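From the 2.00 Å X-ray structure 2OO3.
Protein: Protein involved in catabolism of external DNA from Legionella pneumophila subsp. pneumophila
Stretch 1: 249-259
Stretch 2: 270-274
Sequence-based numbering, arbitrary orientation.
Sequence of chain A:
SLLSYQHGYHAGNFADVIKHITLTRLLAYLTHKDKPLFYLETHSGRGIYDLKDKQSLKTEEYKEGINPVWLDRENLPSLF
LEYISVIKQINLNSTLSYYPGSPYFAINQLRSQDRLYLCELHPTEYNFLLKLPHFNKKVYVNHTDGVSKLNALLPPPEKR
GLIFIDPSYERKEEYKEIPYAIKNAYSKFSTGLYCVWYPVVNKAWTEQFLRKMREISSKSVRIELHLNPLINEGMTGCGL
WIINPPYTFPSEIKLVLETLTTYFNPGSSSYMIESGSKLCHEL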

# COMPACT_ATOMS: atom_id res chain seq x y z
N PHE A 249 11.71 6.26 -8.17
CA PHE A 249 10.30 6.06 -7.82
C PHE A 249 9.42 7.30 -8.09
O PHE A 249 8.32 7.15 -8.60
CB PHE A 249 10.17 5.63 -6.34
CG PHE A 249 8.75 5.51 -5.87
CD1 PHE A 249 8.02 4.36 -6.12
CD2 PHE A 249 8.15 6.57 -5.21
CE1 PHE A 249 6.69 4.25 -5.69
CE2 PHE A 249 6.83 6.49 -4.79
CZ PHE A 249 6.09 5.32 -5.05
N PRO A 250 9.87 8.53 -7.70
CA PRO A 250 9.10 9.72 -8.05
C PRO A 250 8.68 9.81 -9.52
O PRO A 250 7.52 10.09 -9.79
CB PRO A 250 10.01 10.88 -7.61
CG PRO A 250 10.67 10.34 -6.38
CD PRO A 250 11.01 8.89 -6.83
N SER A 251 9.58 9.55 -10.47
CA SER A 251 9.18 9.63 -11.86
C SER A 251 8.35 8.44 -12.32
O SER A 251 7.43 8.64 -13.13
CB SER A 251 10.36 9.90 -12.82
OG SER A 251 11.33 8.87 -12.67
N GLU A 252 8.62 7.23 -11.84
CA GLU A 252 7.72 6.12 -12.16
C GLU A 252 6.32 6.40 -11.67
O GLU A 252 5.36 6.20 -12.40
CB GLU A 252 8.15 4.80 -11.51
CG GLU A 252 9.47 4.25 -12.04
CD GLU A 252 9.69 2.80 -11.66
OE1 GLU A 252 9.09 2.34 -10.66
OE2 GLU A 252 10.49 2.15 -12.35
N ILE A 253 6.18 6.84 -10.42
CA ILE A 253 4.86 6.96 -9.82
C ILE A 253 4.02 8.07 -10.49
O ILE A 253 2.81 7.98 -10.54
CB ILE A 253 4.95 7.14 -8.31
CG1 ILE A 253 3.69 6.59 -7.65
CG2 ILE A 253 5.30 8.60 -7.96
CD1 ILE A 253 3.54 5.06 -7.84
N LYS A 254 4.69 9.08 -11.04
CA LYS A 254 4.05 10.11 -11.85
C LYS A 254 3.37 9.52 -13.10
O LYS A 254 2.24 9.89 -13.42
CB LYS A 254 5.08 11.17 -12.26
CG LYS A 254 4.48 12.43 -12.95
CD LYS A 254 5.60 13.46 -13.23
CE LYS A 254 5.11 14.69 -14.01
NZ LYS A 254 4.56 14.22 -15.31
N LEU A 255 4.06 8.62 -13.80
CA LEU A 255 3.47 7.93 -14.95
C LEU A 255 2.25 7.12 -14.48
O LEU A 255 1.21 7.13 -15.14
CB LEU A 255 4.46 7.00 -15.67
CG LEU A 255 3.86 6.24 -16.91
CD1 LEU A 255 3.09 7.14 -17.89
CD2 LEU A 255 4.90 5.41 -17.69
N VAL A 256 2.39 6.44 -13.35
CA VAL A 256 1.28 5.62 -12.87
C VAL A 256 0.06 6.53 -12.60
O VAL A 256 -1.04 6.27 -13.08
CB VAL A 256 1.66 4.84 -11.59
CG1 VAL A 256 0.37 4.23 -10.89
CG2 VAL A 256 2.70 3.73 -11.90
N LEU A 257 0.28 7.58 -11.81
CA LEU A 257 -0.81 8.49 -11.42
C LEU A 257 -1.45 9.17 -12.62
O LEU A 257 -2.68 9.28 -12.67
CB LEU A 257 -0.32 9.55 -10.41
CG LEU A 257 0.12 9.02 -9.04
CD1 LEU A 257 0.93 10.08 -8.26
CD2 LEU A 257 -1.11 8.59 -8.22
N GLU A 258 -0.65 9.61 -13.59
CA GLU A 258 -1.22 10.17 -14.83
C GLU A 258 -2.12 9.16 -15.50
O GLU A 258 -3.23 9.51 -15.92
CB GLU A 258 -0.16 10.54 -15.86
CG GLU A 258 0.84 11.60 -15.47
CD GLU A 258 1.69 11.95 -16.69
OE1 GLU A 258 2.73 12.63 -16.53
OE2 GLU A 258 1.28 11.55 -17.82
N THR A 259 -1.65 7.92 -15.65
CA THR A 259 -2.48 6.86 -16.23
C THR A 259 -3.80 6.65 -15.47
O THR A 259 -4.87 6.57 -16.08
CB THR A 259 -1.70 5.51 -16.35
OG1 THR A 259 -0.51 5.75 -17.10
CG2 THR A 259 -2.50 4.49 -17.08
N SER A 270 -7.38 14.32 -10.42
CA SER A 270 -6.06 14.96 -10.42
C SER A 270 -5.15 14.17 -9.49
O SER A 270 -5.64 13.31 -8.76
CB SER A 270 -6.12 16.43 -9.97
OG SER A 270 -6.62 16.53 -8.64
N TYR A 271 -3.87 14.48 -9.51
CA TYR A 271 -2.89 13.84 -8.65
C TYR A 271 -1.87 14.91 -8.28
O TYR A 271 -1.78 15.98 -8.94
CB TYR A 271 -2.19 12.64 -9.37
CG TYR A 271 -1.18 13.06 -10.42
CD1 TYR A 271 0.15 13.31 -10.07
CD2 TYR A 271 -1.55 13.22 -11.77
CE1 TYR A 271 1.09 13.72 -11.03
CE2 TYR A 271 -0.61 13.63 -12.74
CZ TYR A 271 0.70 13.87 -12.36
OH TYR A 271 1.64 14.28 -13.29
N MET A 272 -1.09 14.63 -7.25
CA MET A 272 0.07 15.44 -6.94
C MET A 272 1.17 14.55 -6.36
O MET A 272 0.92 13.44 -5.86
CB MET A 272 -0.31 16.53 -5.93
CG MET A 272 -0.71 16.00 -4.54
SD MET A 272 0.68 15.82 -3.36
CE MET A 272 0.59 17.42 -2.59
N ILE A 273 2.39 15.06 -6.43
CA ILE A 273 3.57 14.40 -5.94
C ILE A 273 4.37 15.55 -5.33
O ILE A 273 4.55 16.60 -5.98
CB ILE A 273 4.42 13.79 -7.07
CG1 ILE A 273 3.65 12.74 -7.85
CG2 ILE A 273 5.69 13.11 -6.51
CD1 ILE A 273 4.38 12.36 -9.09
N GLU A 274 4.80 15.37 -4.09
CA GLU A 274 5.59 16.38 -3.41
C GLU A 274 6.71 15.69 -2.65
O GLU A 274 6.46 14.80 -1.84
CB GLU A 274 4.69 17.13 -2.44
CG GLU A 274 5.35 17.94 -1.37
CD GLU A 274 4.32 18.80 -0.66
OE1 GLU A 274 3.82 18.39 0.41
OE2 GLU A 274 3.96 19.85 -1.24

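Residues 249-259 form a helix and 270-274 a strand, running nearly antiparallel at 169° with their axes 8.4 Å apart at closest approach. The CA atoms of L257 and Y271 lie 6.4 Å apart and those of K254 and I273 7.3 Å, so the chain ascends one element as it descends the other. Within the helix, i to i+4 hydrogen bonds such as L257 N to I253 O (2.9 Å) and E258 N to K254 O (2.9 Å) hold the helix together; no hydrogen bond crosses to the strand, and the contact rests on van der Waals packing that buries 328 Å² in total. Strand alternation selects the partners: Y271 and I273 direct their CA-to-CB bonds toward the helix, whereas S270 and M272 point away. L257, whose own CA-to-CB bond points toward the strand, lies between the two. Its CB rests over one face of the Y271 ring, 4.0 Å from the ring centroid and 28° off the normal, a CH-pi contact in which an aliphatic carbon meets the aromatic pi cloud; L257 CB to Y271 CG is 3.6 Å. Its CD1 reaches I273 CG1 at 3.8 Å, joining two apolar side chains. I273, with chi1 m and chi2 t, extends CD1 to the helix, where it meets K254 CB at 3.5 Å, I253 CG2 at 4.0 Å and P250 O at 3.9 Å. The far end of Y271 lies against the methylenes of two charged residues: its OH is 3.4 Å from K254 CG and 3.5 Å from E258 CG. One helical turn apart, these residues pair their charges, K254 NZ donating to E258 OE1 at 2.7 Å in a hydrogen-bonded salt bridge. The salt bridge thus sits beside the tyrosine hydroxyl, with the methylenes of both residues in contact with it.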